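Transglutaminase elicitor (Phytophthora sojae, PDB 3TW5) catalyses transglutaminase (protein-glutamine gamma-glutamyltransferase) cross-linking and probably acts as an elicitor of plant innate immunity. Local coordinates at residues A[34-46]-A[279-291]. The protein carries 1 engineered substitution. Residues are numbered along the deposited sequence; the frame is centred on the assembly and turned at random.
Sequences PSPWAGPYWPTYQ and WIYETYTDGGLVS
P40 sets its CB over one face of the Y284 ring, and this contact dominates one end of the meeting between 34-46 and 279-291. P40 CB sits 3.7 Å from the centroid of the Y284 ring, 19° off its normal, a CH-pi contact that suits the rigid proline ring. The same phenol turns its edge to the face of W42 in a T-shaped pair, planes at 84°, and Y284 OH lies 3.3 Å from P43 CD. Y284 thus fits a surface made of two prolines and an indole.

A second, apolar group forms round A38, I280 and V290. The small methyl of A38, CB, is met by I280 CG2 at 3.6 Å, by T283 CG2 and by L289 CD1. A chi1 of -45° sends the longer branch of I280 the other way, CG1 against P36 O and CD1 against S35 OG (3.4 Å each). V290 CG2 packs 4.0 Å from W37 CB, and E282 CG borders the edge of the Y41 ring.

Polar contacts are modest. E282 CA makes a CA-H...O contact of 3.3 Å with G39 O, and S35 OG donates to P36 O within its own segment.

The loop following strand 29-31 thereby crosses the end of strand 269-280 and residues 282-284, and meets the start of helix 289-292 through L289 and V290. Helix 128-137 packs on P36 and W37, helix 154-167 touches P40 and W42, and strand 232-246 borders S35 and E282. In this family, grouped with the papain-like CA clan, the contact joins these helices to the large antiparallel sheet, an arrangement consistent with a papain-like fold.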
ATOM      1  N   PRO A  34      14.629   5.684  -4.013  1.00 40.72           N
ATOM      2  CA  PRO A  34      13.712   5.980  -5.115  1.00 40.60           C
ATOM      3  C   PRO A  34      12.262   5.769  -4.693  1.00 40.43           C
ATOM      4  O   PRO A  34      11.989   4.988  -3.773  1.00 40.59           O
ATOM      5  CB  PRO A  34      14.108   4.960  -6.188  1.00 40.55           C
ATOM      6  CG  PRO A  34      14.663   3.813  -5.428  1.00 40.69           C
ATOM      7  CD  PRO A  34      15.327   4.398  -4.208  1.00 40.75           C
ATOM      8  N   SER A  35      11.349   6.475  -5.353  1.00 40.07           N
ATOM      9  CA  SER A  35       9.925   6.330  -5.090  1.00 39.70           C
ATOM     10  C   SER A  35       9.474   4.895  -5.342  1.00 39.45           C
ATOM     11  O   SER A  35       9.977   4.241  -6.259  1.00 39.47           O
ATOM     12  CB  SER A  35       9.121   7.288  -5.971  1.00 39.80           C
ATOM     13  OG  SER A  35       7.726   7.062  -5.839  1.00 39.74           O
ATOM     14  N   PRO A  36       8.538   4.391  -4.516  1.00 39.11           N
ATOM     15  CA  PRO A  36       7.896   3.124  -4.842  1.00 38.91           C
ATOM     16  C   PRO A  36       7.184   3.246  -6.188  1.00 38.70           C
ATOM     17  O   PRO A  36       6.591   4.289  -6.475  1.00 38.69           O
ATOM     18  CB  PRO A  36       6.879   2.946  -3.712  1.00 38.92           C
ATOM     19  CG  PRO A  36       7.423   3.730  -2.585  1.00 38.92           C
ATOM     20  CD  PRO A  36       8.091   4.913  -3.212  1.00 39.10           C
ATOM     21  N   TRP A  37       7.261   2.203  -7.008  1.00 38.47           N
ATOM     22  CA  TRP A  37       6.684   2.254  -8.351  1.00 38.22           C
ATOM     23  C   TRP A  37       5.173   2.059  -8.382  1.00 38.12           C
ATOM     24  O   TRP A  37       4.598   1.434  -7.492  1.00 38.19           O
ATOM     25  CB  TRP A  37       7.374   1.271  -9.301  1.00 38.27           C
ATOM     26  CG  TRP A  37       7.595  -0.123  -8.769  1.00 38.07           C
ATOM     27  CD1 TRP A  37       8.730  -0.599  -8.180  1.00 38.05           C
ATOM     28  CD2 TRP A  37       6.676  -1.220  -8.814  1.00 38.01           C
ATOM     29  NE1 TRP A  37       8.573  -1.921  -7.845  1.00 37.91           N
ATOM     30  CE2 TRP A  37       7.323  -2.329  -8.223  1.00 37.99           C
ATOM     31  CE3 TRP A  37       5.367  -1.373  -9.289  1.00 38.09           C
ATOM     32  CZ2 TRP A  37       6.704  -3.576  -8.089  1.00 37.99           C
ATOM     33  CZ3 TRP A  37       4.750  -2.615  -9.158  1.00 38.21           C
ATOM     34  CH2 TRP A  37       5.422  -3.700  -8.563  1.00 38.26           C
ATOM     35  N   ALA A  38       4.537   2.606  -9.413  1.00 37.90           N
ATOM     36  CA  ALA A  38       3.098   2.477  -9.583  1.00 37.72           C
ATOM     37  C   ALA A  38       2.758   1.184 -10.310  1.00 37.69           C
ATOM     38  O   ALA A  38       3.507   0.733 -11.178  1.00 37.64           O
ATOM     39  CB  ALA A  38       2.543   3.673 -10.330  1.00 37.72           C
ATOM     40  N   GLY A  39       1.627   0.595  -9.937  1.00 37.63           N
ATOM     41  CA  GLY A  39       1.145  -0.647 -10.531  1.00 37.81           C
ATOM     42  C   GLY A  39      -0.259  -0.930 -10.040  1.00 37.97           C
ATOM     43  O   GLY A  39      -0.679  -0.377  -9.026  1.00 38.07           O
ATOM     44  N   PRO A  40      -1.001  -1.793 -10.749  1.00 38.15           N
ATOM     45  CA  PRO A  40      -2.380  -2.029 -10.339  1.00 38.50           C
ATOM     46  C   PRO A  40      -2.496  -3.024  -9.191  1.00 38.82           C
ATOM     47  O   PRO A  40      -1.515  -3.673  -8.821  1.00 38.67           O
ATOM     48  CB  PRO A  40      -3.027  -2.596 -11.602  1.00 38.53           C
ATOM     49  CG  PRO A  40      -1.923  -3.226 -12.350  1.00 38.11           C
ATOM     50  CD  PRO A  40      -0.615  -2.639 -11.888  1.00 38.08           C
ATOM     51  N   TYR A  41      -3.698  -3.123  -8.635  1.00 39.36           N
ATOM     52  CA  TYR A  41      -3.987  -4.075  -7.574  1.00 40.02           C
ATOM     53  C   TYR A  41      -4.536  -5.382  -8.154  1.00 40.31           C
ATOM     54  O   TYR A  41      -5.092  -6.207  -7.426  1.00 40.45           O
ATOM     55  CB  TYR A  41      -4.945  -3.463  -6.542  1.00 40.08           C
ATOM     56  CG  TYR A  41      -6.356  -3.221  -7.035  1.00 40.48           C
ATOM     57  CD1 TYR A  41      -7.411  -4.033  -6.613  1.00 40.85           C
ATOM     58  CD2 TYR A  41      -6.643  -2.172  -7.913  1.00 40.85           C
ATOM     59  CE1 TYR A  41      -8.718  -3.813  -7.056  1.00 41.09           C
ATOM     60  CE2 TYR A  41      -7.945  -1.944  -8.368  1.00 41.09           C
ATOM     61  CZ  TYR A  41      -8.975  -2.764  -7.932  1.00 41.16           C
ATOM     62  OH  TYR A  41     -10.258  -2.541  -8.379  1.00 41.03           O
ATOM     63  N   TRP A  42      -4.368  -5.550  -9.468  1.00 40.69           N
ATOM     64  CA  TRP A  42      -4.743  -6.768 -10.199  1.00 40.97           C
ATOM     65  C   TRP A  42      -6.020  -7.407  -9.667  1.00 41.37           C
ATOM     66  O   TRP A  42      -5.978  -8.488  -9.081  1.00 41.39           O
ATOM     67  CB  TRP A  42      -3.577  -7.762 -10.211  1.00 40.78           C
ATOM     68  CG  TRP A  42      -2.356  -7.172 -10.828  1.00 40.59           C
ATOM     69  CD1 TRP A  42      -1.258  -6.690 -10.177  1.00 40.44           C
ATOM     70  CD2 TRP A  42      -2.121  -6.962 -12.225  1.00 40.55           C
ATOM     71  NE1 TRP A  42      -0.345  -6.206 -11.081  1.00 40.32           N
ATOM     72  CE2 TRP A  42      -0.848  -6.360 -12.347  1.00 40.49           C
ATOM     73  CE3 TRP A  42      -2.858  -7.231 -13.387  1.00 40.30           C
ATOM     74  CZ2 TRP A  42      -0.296  -6.018 -13.587  1.00 40.45           C
ATOM     75  CZ3 TRP A  42      -2.307  -6.894 -14.618  1.00 40.26           C
ATOM     76  CH2 TRP A  42      -1.036  -6.295 -14.708  1.00 40.32           C
ATOM     77  N   PRO A  43      -7.164  -6.734  -9.882  1.00 41.83           N
ATOM     78  CA  PRO A  43      -8.426  -7.080  -9.235  1.00 42.24           C
ATOM     79  C   PRO A  43      -8.853  -8.525  -9.470  1.00 42.67           C
ATOM     80  O   PRO A  43      -8.576  -9.099 -10.527  1.00 42.75           O
ATOM     81  CB  PRO A  43      -9.433  -6.124  -9.881  1.00 42.08           C
ATOM     82  CG  PRO A  43      -8.625  -5.048 -10.478  1.00 41.98           C
ATOM     83  CD  PRO A  43      -7.349  -5.677 -10.890  1.00 41.91           C
ATOM     84  N   THR A  44      -9.522  -9.088  -8.470  1.00 43.30           N
ATOM     85  CA  THR A  44     -10.041 -10.450  -8.521  1.00 43.88           C
ATOM     86  C   THR A  44     -11.127 -10.571  -9.591  1.00 44.34           C
ATOM     87  O   THR A  44     -11.154 -11.542 -10.348  1.00 44.30           O
ATOM     88  CB  THR A  44     -10.593 -10.873  -7.135  1.00 43.77           C
ATOM     89  OG1 THR A  44      -9.572 -10.713  -6.144  1.00 43.74           O
ATOM     90  CG2 THR A  44     -11.062 -12.318  -7.136  1.00 43.73           C
ATOM     91  N   TYR A  45     -12.001  -9.566  -9.664  1.00 45.05           N
ATOM     92  CA  TYR A  45     -13.136  -9.585 -10.589  1.00 45.72           C
ATOM     93  C   TYR A  45     -12.717  -9.576 -12.067  1.00 45.89           C
ATOM     94  O   TYR A  45     -13.531  -9.866 -12.947  1.00 46.00           O
ATOM     95  CB  TYR A  45     -14.113  -8.441 -10.278  1.00 45.90           C
ATOM     96  CG  TYR A  45     -13.811  -7.151 -11.002  1.00 46.46           C
ATOM     97  CD1 TYR A  45     -14.452  -6.838 -12.204  1.00 46.79           C
ATOM     98  CD2 TYR A  45     -12.889  -6.244 -10.491  1.00 46.87           C
ATOM     99  CE1 TYR A  45     -14.175  -5.656 -12.879  1.00 47.18           C
ATOM    100  CE2 TYR A  45     -12.607  -5.055 -11.156  1.00 47.27           C
ATOM    101  CZ  TYR A  45     -13.252  -4.771 -12.349  1.00 47.25           C
ATOM    102  OH  TYR A  45     -12.974  -3.600 -13.009  1.00 47.54           O
ATOM    103  N   GLN A  46     -11.457  -9.237 -12.332  1.00 46.09           N
ATOM    104  CA  GLN A  46     -10.910  -9.285 -13.690  1.00 46.38           C
ATOM    105  C   GLN A  46      -9.973 -10.477 -13.896  1.00 46.25           C
ATOM    106  O   GLN A  46      -9.203 -10.518 -14.863  1.00 46.09           O
ATOM    107  CB  GLN A  46     -10.202  -7.975 -14.034  1.00 46.69           C
ATOM    108  CG  GLN A  46     -11.151  -6.855 -14.429  1.00 47.58           C
ATOM    109  CD  GLN A  46     -10.428  -5.582 -14.801  1.00 48.23           C
ATOM    110  OE1 GLN A  46      -9.514  -5.139 -14.098  1.00 48.90           O
ATOM    111  NE2 GLN A  46     -10.832  -4.980 -15.913  1.00 48.57           N
ATOM    112  N   TRP A 279       1.244   9.190  -1.285  1.00 38.16           N
ATOM    113  CA  TRP A 279       1.357   7.792  -1.677  1.00 38.30           C
ATOM    114  C   TRP A 279       1.143   7.579  -3.168  1.00 38.65           C
ATOM    115  O   TRP A 279       0.631   8.455  -3.868  1.00 38.73           O
ATOM    116  CB  TRP A 279       0.379   6.931  -0.879  1.00 38.09           C
ATOM    117  CG  TRP A 279      -1.055   7.274  -1.099  1.00 37.78           C
ATOM    118  CD1 TRP A 279      -1.864   6.810  -2.092  1.00 37.78           C
ATOM    119  CD2 TRP A 279      -1.862   8.145  -0.297  1.00 37.78           C
ATOM    120  NE1 TRP A 279      -3.127   7.336  -1.962  1.00 37.72           N
ATOM    121  CE2 TRP A 279      -3.153   8.160  -0.869  1.00 37.64           C
ATOM    122  CE3 TRP A 279      -1.618   8.915   0.850  1.00 37.80           C
ATOM    123  CZ2 TRP A 279      -4.201   8.915  -0.337  1.00 37.63           C
ATOM    124  CZ3 TRP A 279      -2.661   9.666   1.380  1.00 37.79           C
ATOM    125  CH2 TRP A 279      -3.937   9.660   0.783  1.00 37.79           C
ATOM    126  N   ILE A 280       1.532   6.395  -3.633  1.00 39.03           N
ATOM    127  CA  ILE A 280       1.421   6.016  -5.035  1.00 39.37           C
ATOM    128  C   ILE A 280       0.098   5.294  -5.261  1.00 39.78           C
ATOM    129  O   ILE A 280      -0.311   4.481  -4.433  1.00 39.83           O
ATOM    130  CB  ILE A 280       2.590   5.090  -5.445  1.00 39.20           C
ATOM    131  CG1 ILE A 280       3.931   5.613  -4.908  1.00 39.17           C
ATOM    132  CG2 ILE A 280       2.626   4.896  -6.951  1.00 39.28           C
ATOM    133  CD1 ILE A 280       4.327   7.018  -5.367  1.00 39.30           C
ATOM    134  N   TYR A 281      -0.576   5.596  -6.369  1.00 40.42           N
ATOM    135  CA  TYR A 281      -1.821   4.900  -6.704  1.00 41.17           C
ATOM    136  C   TYR A 281      -1.736   4.036  -7.972  1.00 41.43           C
ATOM    137  O   TYR A 281      -0.766   4.118  -8.726  1.00 41.43           O
ATOM    138  CB  TYR A 281      -3.036   5.846  -6.697  1.00 41.35           C
ATOM    139  CG  TYR A 281      -3.097   6.874  -7.809  1.00 42.03           C
ATOM    140  CD1 TYR A 281      -3.860   6.643  -8.954  1.00 42.43           C
ATOM    141  CD2 TYR A 281      -2.424   8.092  -7.700  1.00 42.27           C
ATOM    142  CE1 TYR A 281      -3.938   7.590  -9.975  1.00 42.82           C
ATOM    143  CE2 TYR A 281      -2.495   9.048  -8.714  1.00 42.74           C
ATOM    144  CZ  TYR A 281      -3.252   8.789  -9.851  1.00 42.93           C
ATOM    145  OH  TYR A 281      -3.325   9.726 -10.859  1.00 43.25           O
ATOM    146  N   GLU A 282      -2.765   3.217  -8.187  1.00 41.86           N
ATOM    147  CA  GLU A 282      -2.774   2.181  -9.224  1.00 42.26           C
ATOM    148  C   GLU A 282      -2.853   2.714 -10.656  1.00 42.27           C
ATOM    149  O   GLU A 282      -3.529   3.711 -10.922  1.00 42.38           O
ATOM    150  CB  GLU A 282      -3.930   1.200  -8.980  1.00 42.46           C
ATOM    151  CG  GLU A 282      -3.798   0.351  -7.708  1.00 43.32           C
ATOM    152  CD  GLU A 282      -4.260   1.061  -6.433  1.00 43.95           C
ATOM    153  OE1 GLU A 282      -4.679   2.239  -6.496  1.00 44.21           O
ATOM    154  OE2 GLU A 282      -4.203   0.430  -5.355  1.00 44.49           O
ATOM    155  N   THR A 283      -2.157   2.030 -11.564  1.00 42.24           N
ATOM    156  CA  THR A 283      -2.200   2.321 -13.003  1.00 42.24           C
ATOM    157  C   THR A 283      -1.707   1.135 -13.833  1.00 42.23           C
ATOM    158  O   THR A 283      -0.897   0.336 -13.366  1.00 42.33           O
ATOM    159  CB  THR A 283      -1.375   3.586 -13.377  1.00 42.28           C
ATOM    160  OG1 THR A 283      -1.508   3.854 -14.781  1.00 42.18           O
ATOM    161  CG2 THR A 283       0.100   3.407 -13.036  1.00 42.03           C
ATOM    162  N   TYR A 284      -2.191   1.037 -15.069  1.00 42.18           N
ATOM    163  CA  TYR A 284      -1.749  -0.007 -15.990  1.00 41.95           C
ATOM    164  C   TYR A 284      -0.734   0.513 -17.016  1.00 42.04           C
ATOM    165  O   TYR A 284      -0.416  -0.168 -17.994  1.00 41.93           O
ATOM    166  CB  TYR A 284      -2.949  -0.649 -16.684  1.00 41.79           C
ATOM    167  CG  TYR A 284      -3.860  -1.429 -15.761  1.00 41.73           C
ATOM    168  CD1 TYR A 284      -3.737  -2.810 -15.633  1.00 41.58           C
ATOM    169  CD2 TYR A 284      -4.855  -0.786 -15.024  1.00 41.76           C
ATOM    170  CE1 TYR A 284      -4.580  -3.532 -14.793  1.00 41.57           C
ATOM    171  CE2 TYR A 284      -5.701  -1.499 -14.180  1.00 41.66           C
ATOM    172  CZ  TYR A 284      -5.558  -2.869 -14.070  1.00 41.60           C
ATOM    173  OH  TYR A 284      -6.395  -3.573 -13.236  1.00 41.73           O
ATOM    174  N   THR A 285      -0.222   1.718 -16.776  1.00 42.14           N
ATOM    175  CA  THR A 285       0.736   2.350 -17.679  1.00 42.25           C
ATOM    176  C   THR A 285       2.067   1.595 -17.690  1.00 42.39           C
ATOM    177  O   THR A 285       2.728   1.450 -16.657  1.00 42.46           O
ATOM    178  CB  THR A 285       0.960   3.835 -17.314  1.00 42.25           C
ATOM    179  OG1 THR A 285      -0.308   4.489 -17.186  1.00 42.15           O
ATOM    180  CG2 THR A 285       1.785   4.541 -18.384  1.00 42.04           C
ATOM    181  N   ASP A 286       2.445   1.117 -18.872  1.00 42.56           N
ATOM    182  CA  ASP A 286       3.669   0.337 -19.050  1.00 42.67           C
ATOM    183  C   ASP A 286       4.914   1.228 -19.018  1.00 42.65           C
ATOM    184  O   ASP A 286       4.819   2.448 -19.176  1.00 42.73           O
ATOM    185  CB  ASP A 286       3.597  -0.452 -20.365  1.00 42.76           C
ATOM    186  CG  ASP A 286       4.593  -1.603 -20.424  1.00 43.12           C
ATOM    187  OD1 ASP A 286       5.179  -1.966 -19.375  1.00 43.21           O
ATOM    188  OD2 ASP A 286       4.786  -2.150 -21.534  1.00 43.31           O
ATOM    189  N   GLY A 287       6.073   0.612 -18.802  1.00 42.64           N
ATOM    190  CA  GLY A 287       7.347   1.322 -18.790  1.00 42.66           C
ATOM    191  C   GLY A 287       7.861   1.604 -17.394  1.00 42.79           C
ATOM    192  O   GLY A 287       7.142   1.424 -16.405  1.00 42.82           O
ATOM    193  N   GLY A 288       9.116   2.042 -17.318  1.00 42.83           N
ATOM    194  CA  GLY A 288       9.736   2.413 -16.052  1.00 43.09           C
ATOM    195  C   GLY A 288       9.320   3.808 -15.632  1.00 43.26           C
ATOM    196  O   GLY A 288       9.983   4.789 -15.971  1.00 43.24           O
ATOM    197  N   LEU A 289       8.222   3.885 -14.884  1.00 43.43           N
ATOM    198  CA  LEU A 289       7.615   5.156 -14.488  1.00 43.67           C
ATOM    199  C   LEU A 289       8.471   5.997 -13.537  1.00 43.91           C
ATOM    200  O   LEU A 289       8.383   7.225 -13.548  1.00 43.99           O
ATOM    201  CB  LEU A 289       6.236   4.915 -13.866  1.00 43.51           C
ATOM    202  CG  LEU A 289       5.211   4.099 -14.661  1.00 43.52           C
ATOM    203  CD1 LEU A 289       4.060   3.684 -13.763  1.00 43.37           C
ATOM    204  CD2 LEU A 289       4.692   4.856 -15.879  1.00 43.48           C
ATOM    205  N   VAL A 290       9.286   5.340 -12.715  1.00 44.30           N
ATOM    206  CA  VAL A 290      10.122   6.043 -11.737  1.00 44.68           C
ATOM    207  C   VAL A 290      11.324   6.724 -12.398  1.00 45.02           C
ATOM    208  O   VAL A 290      11.572   7.911 -12.157  1.00 45.17           O
ATOM    209  CB  VAL A 290      10.564   5.114 -10.566  1.00 44.53           C
ATOM    210  CG1 VAL A 290      11.593   5.801  -9.670  1.00 44.33           C
ATOM    211  CG2 VAL A 290       9.357   4.680  -9.749  1.00 44.37           C
ATOM    212  N   SER A 291      12.052   5.985 -13.237  1.00 45.33           N
ATOM    213  CA  SER A 291      13.218   6.538 -13.938  1.00 45.73           C
ATOM    214  C   SER A 291      12.833   7.565 -15.011  1.00 45.82           C
ATOM    215  O   SER A 291      13.666   8.375 -15.420  1.00 45.92           O
ATOM    216  CB  SER A 291      14.083   5.426 -14.539  1.00 45.75           C
ATOM    217  OG  SER A 291      13.400   4.748 -15.581  1.00 46.33           O
TER